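Local coordinates for putative uncharacterized protein (Chaetomium thermophilum var. thermophilum DSM 1495, PDB 5M43) that probably removes phosphate from tyrosine and serine/threonine residues of proteins through the dual-specificity phosphatase domain of Yvh1, a protein linked to ribosome assembly, at residues I34-I38 with R109-A113; I114-L119 with A142-V146; S134-V139 with L163-D168. Residue numbers count along the deposited sequence, not the author numbering.

Contact 1 of 3, residues I34-I38 with R109-A113. With NO3 (nitrate ion), chain B.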
ATOM      1  N   ILE A  34      -5.423  -8.701  -2.437  1.00 23.89           N
ATOM      2  CA  ILE A  34      -5.104  -7.642  -3.394  1.00 22.39           C
ATOM      3  C   ILE A  34      -5.880  -6.388  -2.999  1.00 22.26           C
ATOM      4  O   ILE A  34      -7.118  -6.423  -2.899  1.00 23.51           O
ATOM      5  CB  ILE A  34      -5.447  -8.041  -4.838  1.00 23.42           C
ATOM      6  CG1 ILE A  34      -4.567  -9.247  -5.276  1.00 23.59           C
ATOM      7  CG2 ILE A  34      -5.284  -6.834  -5.803  1.00 23.25           C
ATOM      8  CD1 ILE A  34      -4.829  -9.693  -6.685  1.00 24.42           C
ATOM      9  N   LEU A  35      -5.152  -5.291  -2.755  1.00 20.12           N
ATOM     10  CA  LEU A  35      -5.752  -3.957  -2.609  1.00 20.43           C
ATOM     11  C   LEU A  35      -5.513  -3.202  -3.906  1.00 22.46           C
ATOM     12  O   LEU A  35      -4.359  -2.913  -4.253  1.00 22.03           O
ATOM     13  CB  LEU A  35      -5.105  -3.240  -1.424  1.00 20.81           C
ATOM     14  CG  LEU A  35      -5.529  -1.770  -1.274  1.00 23.70           C
ATOM     15  CD1 LEU A  35      -7.047  -1.661  -1.045  1.00 24.55           C
ATOM     16  CD2 LEU A  35      -4.769  -1.098  -0.133  1.00 23.95           C
ATOM     17  N   SER A  36      -6.602  -2.895  -4.621  1.00 22.45           N
ATOM     18  CA  SER A  36      -6.552  -2.073  -5.827  1.00 24.46           C
ATOM     19  C   SER A  36      -6.820  -0.630  -5.425  1.00 20.74           C
ATOM     20  O   SER A  36      -7.957  -0.263  -5.093  1.00 23.70           O
ATOM     21  CB  SER A  36      -7.565  -2.547  -6.874  1.00 25.47           C
ATOM     22  OG  SER A  36      -7.440  -3.950  -7.129  1.00 25.50           O
ATOM     23  N   VAL A  37      -5.793   0.216  -5.508  1.00 21.10           N
ATOM     24  CA  VAL A  37      -6.000   1.641  -5.248  1.00 22.03           C
ATOM     25  C   VAL A  37      -6.328   2.237  -6.611  1.00 25.58           C
ATOM     26  O   VAL A  37      -5.533   3.001  -7.171  1.00 24.05           O
ATOM     27  CB  VAL A  37      -4.773   2.295  -4.605  1.00 20.81           C
ATOM     28  CG1 VAL A  37      -5.102   3.685  -4.069  1.00 21.94           C
ATOM     29  CG2 VAL A  37      -4.250   1.422  -3.383  1.00 21.25           C
ATOM     30  N   ILE A  38      -7.388   1.707  -7.213  1.00 25.17           N
ATOM     31  CA  ILE A  38      -7.895   2.073  -8.520  1.00 24.93           C
ATOM     32  C   ILE A  38      -9.120   1.231  -8.716  1.00 26.23           C
ATOM     33  O   ILE A  38      -9.241   0.226  -8.105  1.00 26.69           O
ATOM     34  CB  ILE A  38      -6.818   1.762  -9.590  1.00 23.48           C
ATOM     35  CG1 ILE A  38      -7.259   2.192 -10.978  1.00 25.42           C
ATOM     36  CG2 ILE A  38      -6.476   0.297  -9.627  1.00 26.86           C
ATOM     37  CD1 ILE A  38      -6.124   2.115 -11.952  1.00 26.07           C
ATOM     38  N   ARG A 109      -0.644   5.966  -6.797  1.00 20.80           N
ATOM     39  CA  ARG A 109      -1.767   5.569  -5.934  1.00 21.12           C
ATOM     40  C   ARG A 109      -1.363   4.427  -4.966  1.00 21.84           C
ATOM     41  O   ARG A 109      -1.558   4.535  -3.753  1.00 19.30           O
ATOM     42  CB  ARG A 109      -2.955   5.148  -6.778  1.00 29.74           C
ATOM     43  CG  ARG A 109      -3.736   6.381  -7.324  1.00 31.29           C
ATOM     44  CD  ARG A 109      -4.716   5.910  -8.324  1.00 32.25           C
ATOM     45  NE  ARG A 109      -4.028   5.621  -9.601  1.00 32.54           N
ATOM     46  CZ  ARG A 109      -4.680   5.453 -10.749  1.00 36.18           C
ATOM     47  NH1 ARG A 109      -6.012   5.538 -10.775  1.00 34.93           N
ATOM     48  NH2 ARG A 109      -3.989   5.219 -11.904  1.00 34.24           N
ATOM     49  N   SER A 110      -0.849   3.313  -5.497  1.00 20.34           N
ATOM     50  CA  SER A 110      -0.530   2.168  -4.648  1.00 17.94           C
ATOM     51  C   SER A 110       0.598   2.509  -3.672  1.00 20.20           C
ATOM     52  O   SER A 110       0.611   2.032  -2.537  1.00 19.91           O
ATOM     53  CB  SER A 110      -0.119   0.924  -5.500  1.00 19.78           C
ATOM     54  OG  SER A 110       0.894   1.329  -6.385  1.00 19.20           O
ATOM     55  N   VAL A 111       1.575   3.297  -4.137  1.00 17.58           N
ATOM     56  CA  VAL A 111       2.708   3.658  -3.303  1.00 18.69           C
ATOM     57  C   VAL A 111       2.229   4.505  -2.136  1.00 19.47           C
ATOM     58  O   VAL A 111       2.761   4.403  -1.026  1.00 19.00           O
ATOM     59  CB  VAL A 111       3.767   4.386  -4.162  1.00 20.75           C
ATOM     60  CG1 VAL A 111       4.899   5.021  -3.351  1.00 21.93           C
ATOM     61  CG2 VAL A 111       4.417   3.370  -5.127  1.00 18.93           C
ATOM     62  N   THR A 112       1.285   5.429  -2.403  1.00 19.30           N
ATOM     63  CA  THR A 112       0.732   6.211  -1.297  1.00 17.65           C
ATOM     64  C   THR A 112       0.098   5.319  -0.240  1.00 19.93           C
ATOM     65  O   THR A 112       0.287   5.527   0.976  1.00 18.16           O
ATOM     66  CB  THR A 112      -0.282   7.213  -1.868  1.00 18.34           C
ATOM     67  OG1 THR A 112       0.397   8.131  -2.729  1.00 19.92           O
ATOM     68  CG2 THR A 112      -0.992   7.986  -0.683  1.00 20.49           C
ATOM     69  N   ALA A 113      -0.657   4.314  -0.681  1.00 17.77           N
ATOM     70  CA  ALA A 113      -1.249   3.382   0.287  1.00 18.55           C
ATOM     71  C   ALA A 113      -0.188   2.648   1.092  1.00 19.88           C
ATOM     72  O   ALA A 113      -0.351   2.478   2.315  1.00 19.94           O
ATOM     73  CB  ALA A 113      -2.147   2.389  -0.467  1.00 20.14           C
TER
HETATM   74  N   NO3 B 301      -0.523   5.248 -10.545  1.00 27.77           N
HETATM   75  O1  NO3 B 301       0.722   5.093 -10.417  1.00 24.37           O
HETATM   76  O2  NO3 B 301      -1.150   4.638 -11.449  1.00 27.56           O
HETATM   77  O3  NO3 B 301      -1.149   5.883  -9.651  1.00 24.88           O
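Here a strand of the central sheet of the protein-tyrosine-phosphatase fold meets the first turn of the helix that follows the phosphate-binding P-loop; R109 is the arginine of its HCX5R signature. I34 is out of reach of the helix segment and belongs to the sheet, where the backbone of 34-36 pairs with strands 53-56 and 99-102. L35 points toward the helix and just reaches it, CD2 lying 4.4 Å from A113 CB; helix 71-83 also packs on this leucine. S36 turns its side chain the other way, its OG hydrogen-bonded to H54 and H102. V37 fills the gap: its CG2 is 3.7 Å from A113 CB and 4.0 Å from S110 CA, while CG1 rests 3.8 Å from R109 CB. An inverse gamma turn centred on V37 bends the chain here, with a weak hydrogen bond from I38 N to S36 O of 2.9 Å. That bend brings V37 O to 3.2 Å from R109 CD, a buried carbonyl with no hydrogen-bond partner in the model. I38 then lays CD1 over one face of the R109 guanidinium, leaving the edge for polar partners. NH1 bonds to the carbonyl of I59, and a nitrate, probably standing where substrate phosphate would bind, takes R109 N and NE through O3 and NH2 through O2, each at 2.9 Å.

Contact 2 of 3, residues I114-L119 with A142-V146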
ATOM      1  N   ILE A 114       0.888   2.210   0.433  1.00 18.60           N
ATOM      2  CA  ILE A 114       1.944   1.479   1.151  1.00 15.98           C
ATOM      3  C   ILE A 114       2.633   2.399   2.129  1.00 17.68           C
ATOM      4  O   ILE A 114       2.911   2.010   3.259  1.00 17.77           O
ATOM      5  CB  ILE A 114       2.931   0.881   0.147  1.00 18.65           C
ATOM      6  CG1 ILE A 114       2.198  -0.309  -0.485  1.00 25.31           C
ATOM      7  CG2 ILE A 114       4.290   0.535   0.866  1.00 18.82           C
ATOM      8  CD1 ILE A 114       2.997  -1.076  -1.429  1.00 29.67           C
ATOM      9  N   ILE A 115       2.939   3.636   1.705  1.00 18.66           N
ATOM     10  CA  ILE A 115       3.579   4.570   2.615  1.00 17.33           C
ATOM     11  C   ILE A 115       2.685   4.811   3.834  1.00 19.55           C
ATOM     12  O   ILE A 115       3.173   4.897   4.964  1.00 19.80           O
ATOM     13  CB  ILE A 115       3.936   5.870   1.881  1.00 18.29           C
ATOM     14  CG1 ILE A 115       5.086   5.595   0.884  1.00 17.53           C
ATOM     15  CG2 ILE A 115       4.260   6.988   2.899  1.00 21.10           C
ATOM     16  CD1 ILE A 115       5.302   6.879   0.067  1.00 18.58           C
ATOM     17  N   ALA A 116       1.363   4.977   3.620  1.00 17.68           N
ATOM     18  CA  ALA A 116       0.482   5.187   4.768  1.00 17.76           C
ATOM     19  C   ALA A 116       0.584   4.045   5.768  1.00 19.09           C
ATOM     20  O   ALA A 116       0.564   4.275   6.984  1.00 21.26           O
ATOM     21  CB  ALA A 116      -0.968   5.326   4.298  1.00 20.84           C
ATOM     22  N   TYR A 117       0.658   2.812   5.259  1.00 18.66           N
ATOM     23  CA  TYR A 117       0.810   1.660   6.137  1.00 19.71           C
ATOM     24  C   TYR A 117       2.166   1.690   6.832  1.00 20.00           C
ATOM     25  O   TYR A 117       2.248   1.454   8.053  1.00 19.92           O
ATOM     26  CB  TYR A 117       0.611   0.401   5.295  1.00 17.58           C
ATOM     27  CG  TYR A 117       1.115  -0.848   6.017  1.00 18.17           C
ATOM     28  CD1 TYR A 117       0.355  -1.496   6.941  1.00 19.62           C
ATOM     29  CD2 TYR A 117       2.377  -1.350   5.722  1.00 20.21           C
ATOM     30  CE1 TYR A 117       0.856  -2.632   7.608  1.00 20.00           C
ATOM     31  CE2 TYR A 117       2.891  -2.492   6.331  1.00 19.47           C
ATOM     32  CZ  TYR A 117       2.095  -3.166   7.248  1.00 19.54           C
ATOM     33  OH  TYR A 117       2.585  -4.267   7.930  1.00 21.28           O
ATOM     34  N   LEU A 118       3.247   1.994   6.075  1.00 19.78           N
ATOM     35  CA  LEU A 118       4.584   1.983   6.684  1.00 20.06           C
ATOM     36  C   LEU A 118       4.713   3.048   7.774  1.00 21.39           C
ATOM     37  O   LEU A 118       5.341   2.817   8.820  1.00 22.07           O
ATOM     38  CB  LEU A 118       5.676   2.205   5.631  1.00 20.39           C
ATOM     39  CG  LEU A 118       5.849   1.137   4.547  1.00 18.71           C
ATOM     40  CD1 LEU A 118       6.898   1.641   3.532  1.00 19.80           C
ATOM     41  CD2 LEU A 118       6.386  -0.137   5.278  1.00 20.72           C
ATOM     42  N   LEU A 119       4.165   4.253   7.539  1.00 19.23           N
ATOM     43  CA  LEU A 119       4.205   5.306   8.555  1.00 20.06           C
ATOM     44  C   LEU A 119       3.416   4.915   9.800  1.00 20.70           C
ATOM     45  O   LEU A 119       3.793   5.241  10.935  1.00 23.48           O
ATOM     46  CB  LEU A 119       3.598   6.611   7.982  1.00 20.16           C
ATOM     47  CG  LEU A 119       4.457   7.188   6.849  1.00 21.01           C
ATOM     48  CD1 LEU A 119       3.641   8.385   6.247  1.00 22.03           C
ATOM     49  CD2 LEU A 119       5.789   7.675   7.378  1.00 24.52           C
ATOM     50  N   ALA A 142       9.919   7.426   4.098  1.00 22.86           N
ATOM     51  CA  ALA A 142       9.125   6.247   3.736  1.00 20.11           C
ATOM     52  C   ALA A 142       9.102   6.061   2.221  1.00 20.30           C
ATOM     53  O   ALA A 142       9.200   4.923   1.735  1.00 21.27           O
ATOM     54  CB  ALA A 142       7.689   6.360   4.284  1.00 24.27           C
ATOM     55  N   LEU A 143       9.034   7.159   1.467  1.00 22.24           N
ATOM     56  CA  LEU A 143       9.111   7.038   0.013  1.00 21.19           C
ATOM     57  C   LEU A 143      10.455   6.457  -0.418  1.00 22.63           C
ATOM     58  O   LEU A 143      10.509   5.610  -1.320  1.00 22.00           O
ATOM     59  CB  LEU A 143       8.825   8.408  -0.643  1.00 20.66           C
ATOM     60  CG  LEU A 143       9.176   8.498  -2.135  1.00 23.36           C
ATOM     61  CD1 LEU A 143       8.298   7.535  -2.904  1.00 22.36           C
ATOM     62  CD2 LEU A 143       8.871   9.903  -2.634  1.00 22.90           C
ATOM     63  N   GLU A 144      11.561   6.931   0.167  1.00 22.51           N
ATOM     64  CA  GLU A 144      12.866   6.377  -0.231  1.00 23.23           C
ATOM     65  C   GLU A 144      12.990   4.913   0.175  1.00 22.87           C
ATOM     66  O   GLU A 144      13.631   4.106  -0.534  1.00 24.74           O
ATOM     67  CB  GLU A 144      13.996   7.176   0.394  1.00 26.87           C
ATOM     68  CG  GLU A 144      14.059   8.599  -0.072  1.00 31.05           C
ATOM     69  CD  GLU A 144      14.166   8.638  -1.572  1.00 34.87           C
ATOM     70  OE1 GLU A 144      14.988   7.874  -2.149  1.00 33.15           O
ATOM     71  OE2 GLU A 144      13.415   9.388  -2.190  1.00 30.05           O
ATOM     72  N   TRP A 145      12.335   4.538   1.272  1.00 21.73           N
ATOM     73  CA  TRP A 145      12.298   3.117   1.648  1.00 22.07           C
ATOM     74  C   TRP A 145      11.622   2.277   0.569  1.00 21.19           C
ATOM     75  O   TRP A 145      12.139   1.231   0.137  1.00 21.55           O
ATOM     76  CB  TRP A 145      11.561   2.993   2.997  1.00 20.69           C
ATOM     77  CG  TRP A 145      11.520   1.561   3.541  1.00 19.24           C
ATOM     78  CD1 TRP A 145      10.618   0.581   3.237  1.00 19.82           C
ATOM     79  CD2 TRP A 145      12.405   1.022   4.482  1.00 23.10           C
ATOM     80  NE1 TRP A 145      10.897  -0.571   3.974  1.00 20.27           N
ATOM     81  CE2 TRP A 145      11.999  -0.317   4.735  1.00 21.40           C
ATOM     82  CE3 TRP A 145      13.518   1.534   5.147  1.00 25.81           C
ATOM     83  CZ2 TRP A 145      12.666  -1.163   5.654  1.00 24.17           C
ATOM     84  CZ3 TRP A 145      14.205   0.663   6.073  1.00 30.00           C
ATOM     85  CH2 TRP A 145      13.753  -0.642   6.308  1.00 28.13           C
ATOM     86  N   VAL A 146      10.457   2.734   0.095  1.00 19.36           N
ATOM     87  CA  VAL A 146       9.766   2.041  -0.977  1.00 20.34           C
ATOM     88  C   VAL A 146      10.649   1.982  -2.219  1.00 21.10           C
ATOM     89  O   VAL A 146      10.715   0.943  -2.881  1.00 20.27           O
ATOM     90  CB  VAL A 146       8.424   2.727  -1.294  1.00 18.03           C
ATOM     91  CG1 VAL A 146       7.764   2.096  -2.518  1.00 19.82           C
ATOM     92  CG2 VAL A 146       7.494   2.542  -0.035  1.00 17.35           C
TER
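A142, I115 and L118 lose the most surface where helix 109-121 crosses helix 135-147, two neighbouring helices in the helical C-terminal part of the phosphatase domain, after the last strand of the sheet. The short segments pass 9.8 Å apart at an angle of 116° between their N-to-C directions, so the contact is a compact patch; its nearest CA atoms are those of I115 and A142, 5.9 Å apart. A142 is small enough to allow this: its CB takes I115 CG2 at 3.8 Å and L119 CD2 at 3.9 Å, the second because L119 leaves its helix sideways and bends its tip inward. I115 reaches further across the partner helix. Its CD1 lies 3.8 Å from L143 CA and 3.9 Å from L143 CB, and its CG1 is 4.0 Å from V146 CG2. L118, about one turn further along the same helix, works through a single methyl, CD1, which sits 3.7 Å from V146 CG2 and 3.9 Å from W145 CD1. V146 CG2 thus meets I115 and L118, and I114 as well, whose CG2 is 3.9 Å away. Beyond the patch, I115 also touches L163 of helix 157-168, while V14 of the sheet packs on I114. The W145 indole has its polar business elsewhere, NE1 bonding to the carbonyl of K7 and the ring making cation-pi contacts with K7 and R125. No hydrogen bond or salt bridge crosses between 114-119 and 142-146, so the two helices are held here by close apolar packing, with nothing polar to fix their orientation.

Contact 3 of 3, residues S134-V139 with L163-D168; sequences SAKEAV and LEMWWD
W167 lays one face of its indole against A138, whose CB stands 3.7 Å from the centroid of the six-membered ring, 16° off the normal, in a CH-pi contact. The motif is a crossed helix pair in the C-terminal helical part of the dual-specificity phosphatase fold: helix 135-139 and helix 163-168 run 8.7 Å apart at 108° between their N-to-C directions. Both are regular alpha helices, and A135 meets E164 at 4.9 Å between CA atoms. S134 is the N-cap of the first, with chi1 p so that OG accepts from E137 N at 3.0 Å. W167 takes chi1 t and chi2 near -102°, which also brings CD1 to 3.7 Å from A135 CB. A135 CB further touches E164 CB at 3.8 Å. E164, chi1 m and chi2 t, extends past this alanine until OE1 lies 3.5 Å from K136 CB. Deeper in, V139 (chi1 t) sets CG2 3.9 Å from L163 CB and 4.0 Å from E164 CG. No direct hydrogen bond joins the segments; at the exposed end one water bridges them, accepting from A135 N at 2.9 Å and donating to D168 OD1 at 2.9 Å.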
ATOM      1  N   SER A 134      10.076  16.543  10.668  1.00 48.06           N
ATOM      2  CA  SER A 134       8.888  17.122  10.055  1.00 41.22           C
ATOM      3  C   SER A 134       8.079  16.026   9.363  1.00 35.59           C
ATOM      4  O   SER A 134       8.595  14.954   9.043  1.00 31.61           O
ATOM      5  CB  SER A 134       9.279  18.202   9.038  1.00 40.37           C
ATOM      6  OG  SER A 134       9.988  17.601   7.956  1.00 40.37           O
ATOM      7  N   ALA A 135       6.791  16.300   9.141  1.00 35.47           N
ATOM      8  CA  ALA A 135       6.006  15.347   8.355  1.00 31.50           C
ATOM      9  C   ALA A 135       6.601  15.147   6.969  1.00 32.30           C
ATOM     10  O   ALA A 135       6.610  14.034   6.450  1.00 30.17           O
ATOM     11  CB  ALA A 135       4.560  15.828   8.242  1.00 29.52           C
ATOM     12  N   LYS A 136       7.026  16.232   6.328  1.00 32.81           N
ATOM     13  CA  LYS A 136       7.625  16.114   5.005  1.00 32.26           C
ATOM     14  C   LYS A 136       8.827  15.188   5.043  1.00 29.92           C
ATOM     15  O   LYS A 136       8.985  14.303   4.172  1.00 30.81           O
ATOM     16  CB  LYS A 136       8.014  17.512   4.511  1.00 36.52           C
ATOM     17  CG  LYS A 136       8.572  17.457   3.096  1.00 39.85           C
ATOM     18  CD  LYS A 136       9.158  18.800   2.714  1.00 48.01           C
ATOM     19  CE  LYS A 136       8.221  19.536   1.768  1.00 51.31           C
ATOM     20  NZ  LYS A 136       8.730  19.277   0.352  1.00 54.56           N
ATOM     21  N   GLU A 137       9.658  15.306   6.086  1.00 32.51           N
ATOM     22  CA  GLU A 137      10.830  14.426   6.160  1.00 34.72           C
ATOM     23  C   GLU A 137      10.425  12.981   6.434  1.00 33.47           C
ATOM     24  O   GLU A 137      10.971  12.055   5.825  1.00 31.66           O
ATOM     25  CB  GLU A 137      11.831  14.909   7.208  1.00 43.76           C
ATOM     26  CG  GLU A 137      12.783  13.770   7.649  1.00 52.26           C
ATOM     27  CD  GLU A 137      14.143  14.233   8.176  1.00 62.14           C
ATOM     28  OE1 GLU A 137      14.308  15.451   8.462  1.00 67.65           O
ATOM     29  OE2 GLU A 137      15.018  13.352   8.384  1.00 63.89           O
ATOM     30  N   ALA A 138       9.419  12.760   7.286  1.00 31.33           N
ATOM     31  CA  ALA A 138       9.015  11.379   7.568  1.00 29.05           C
ATOM     32  C   ALA A 138       8.476  10.709   6.312  1.00 26.89           C
ATOM     33  O   ALA A 138       8.819   9.561   5.985  1.00 26.17           O
ATOM     34  CB  ALA A 138       7.980  11.387   8.706  1.00 26.90           C
ATOM     35  N   VAL A 139       7.630  11.435   5.571  1.00 25.45           N
ATOM     36  CA  VAL A 139       7.050  10.879   4.360  1.00 22.63           C
ATOM     37  C   VAL A 139       8.149  10.597   3.348  1.00 23.80           C
ATOM     38  O   VAL A 139       8.115   9.595   2.616  1.00 24.11           O
ATOM     39  CB  VAL A 139       5.994  11.866   3.813  1.00 23.76           C
ATOM     40  CG1 VAL A 139       5.499  11.464   2.420  1.00 27.57           C
ATOM     41  CG2 VAL A 139       4.814  11.921   4.776  1.00 26.02           C
ATOM     42  N   LEU A 163      -0.264  12.581   2.701  1.00 22.47           N
ATOM     43  CA  LEU A 163       0.527  11.715   3.584  1.00 21.73           C
ATOM     44  C   LEU A 163       1.133  12.500   4.733  1.00 23.70           C
ATOM     45  O   LEU A 163       1.276  11.973   5.847  1.00 25.04           O
ATOM     46  CB  LEU A 163       1.640  11.020   2.787  1.00 21.73           C
ATOM     47  CG  LEU A 163       1.092   9.924   1.878  1.00 22.49           C
ATOM     48  CD1 LEU A 163       2.235   9.501   0.914  1.00 22.49           C
ATOM     49  CD2 LEU A 163       0.594   8.702   2.665  1.00 23.69           C
ATOM     50  N   GLU A 164       1.507  13.764   4.489  1.00 23.85           N
ATOM     51  CA  GLU A 164       1.978  14.597   5.589  1.00 25.03           C
ATOM     52  C   GLU A 164       0.845  14.856   6.562  1.00 26.93           C
ATOM     53  O   GLU A 164       1.047  14.796   7.787  1.00 27.86           O
ATOM     54  CB  GLU A 164       2.563  15.922   5.069  1.00 29.02           C
ATOM     55  CG  GLU A 164       3.897  15.765   4.305  1.00 28.94           C
ATOM     56  CD  GLU A 164       4.268  17.031   3.517  1.00 40.03           C
ATOM     57  OE1 GLU A 164       5.145  16.920   2.635  1.00 44.26           O
ATOM     58  OE2 GLU A 164       3.663  18.086   3.757  1.00 43.39           O
ATOM     59  N   MET A 165      -0.368  15.096   6.041  1.00 25.59           N
ATOM     60  CA  MET A 165      -1.531  15.214   6.944  1.00 26.11           C
ATOM     61  C   MET A 165      -1.730  13.944   7.762  1.00 25.24           C
ATOM     62  O   MET A 165      -1.962  14.003   8.973  1.00 26.42           O
ATOM     63  CB  MET A 165      -2.815  15.490   6.147  1.00 26.41           C
ATOM     64  CG  MET A 165      -2.693  16.567   5.142  1.00 34.38           C
ATOM     65  SD  MET A 165      -4.292  17.037   4.443  1.00 36.02           S
ATOM     66  CE  MET A 165      -4.798  16.015   3.186  1.00 41.70           C
ATOM     67  N   TRP A 166      -1.674  12.792   7.097  1.00 23.93           N
ATOM     68  CA  TRP A 166      -1.802  11.487   7.776  1.00 23.20           C
ATOM     69  C   TRP A 166      -0.838  11.359   8.957  1.00 23.90           C
ATOM     70  O   TRP A 166      -1.245  11.042  10.095  1.00 24.11           O
ATOM     71  CB  TRP A 166      -1.547  10.421   6.713  1.00 23.42           C
ATOM     72  CG  TRP A 166      -1.571   8.971   7.195  1.00 22.20           C
ATOM     73  CD1 TRP A 166      -0.546   8.055   7.123  1.00 21.86           C
ATOM     74  CD2 TRP A 166      -2.696   8.287   7.769  1.00 22.91           C
ATOM     75  NE1 TRP A 166      -0.969   6.850   7.643  1.00 22.64           N
ATOM     76  CE2 TRP A 166      -2.281   6.947   8.008  1.00 25.09           C
ATOM     77  CE3 TRP A 166      -4.021   8.670   8.065  1.00 27.06           C
ATOM     78  CZ2 TRP A 166      -3.121   5.996   8.542  1.00 25.27           C
ATOM     79  CZ3 TRP A 166      -4.863   7.728   8.590  1.00 27.64           C
ATOM     80  CH2 TRP A 166      -4.401   6.390   8.825  1.00 24.74           C
ATOM     81  N   TRP A 167       0.435  11.666   8.722  1.00 25.68           N
ATOM     82  CA  TRP A 167       1.448  11.643   9.791  1.00 27.29           C
ATOM     83  C   TRP A 167       1.100  12.608  10.912  1.00 27.30           C
ATOM     84  O   TRP A 167       1.142  12.269  12.112  1.00 27.44           O
ATOM     85  CB  TRP A 167       2.804  12.029   9.197  1.00 26.40           C
ATOM     86  CG  TRP A 167       3.966  12.065  10.177  1.00 25.88           C
ATOM     87  CD1 TRP A 167       4.531  13.158  10.748  1.00 28.33           C
ATOM     88  CD2 TRP A 167       4.737  10.934  10.631  1.00 26.23           C
ATOM     89  NE1 TRP A 167       5.596  12.800  11.531  1.00 31.72           N
ATOM     90  CE2 TRP A 167       5.759  11.438  11.464  1.00 29.54           C
ATOM     91  CE3 TRP A 167       4.647   9.554  10.428  1.00 25.80           C
ATOM     92  CZ2 TRP A 167       6.685  10.593  12.114  1.00 31.99           C
ATOM     93  CZ3 TRP A 167       5.595   8.730  11.021  1.00 26.21           C
ATOM     94  CH2 TRP A 167       6.570   9.257  11.894  1.00 29.04           C
ATOM     95  N   ASP A 168       0.806  13.858  10.553  1.00 26.80           N
ATOM     96  CA  ASP A 168       0.515  14.848  11.578  1.00 28.18           C
ATOM     97  C   ASP A 168      -0.779  14.560  12.365  1.00 28.88           C
ATOM     98  O   ASP A 168      -0.927  15.065  13.484  1.00 32.72           O
ATOM     99  CB  ASP A 168       0.436  16.255  10.954  1.00 32.17           C
ATOM    100  CG  ASP A 168       1.816  16.890  10.674  1.00 34.68           C
ATOM    101  OD1 ASP A 168       2.829  16.411  11.239  1.00 34.62           O
ATOM    102  OD2 ASP A 168       1.866  17.883   9.899  1.00 35.91           O
TER
HETATM  103  O   HOH W   1       5.221  18.012  10.825  1.00 45.32           O

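How the contacts relate
Helix 109-121 ties the three together: its first turn forms contact 1, its later turns form contact 2, and it packs on the helices of contact 3. Contacts 1 and 2 have centres about 12 Å apart and meet where V111 CG1 lies 4.2 Å from V146 CG1. Contact 3 is about 11 Å from contact 2, centre to centre, joined by A116 O to W166 NE1 at 3.1 Å, a probable hydrogen bond, and by L119 CD2 packing 3.8 Å from W167 CE3. L163 reaches back to contact 1, CD2 being 3.6 Å from T112 O. The nitrate in the P-loop belongs to contact 1; the centre of contact 3 lies about 18 Å from that of contact 1, further from the middle of the chain.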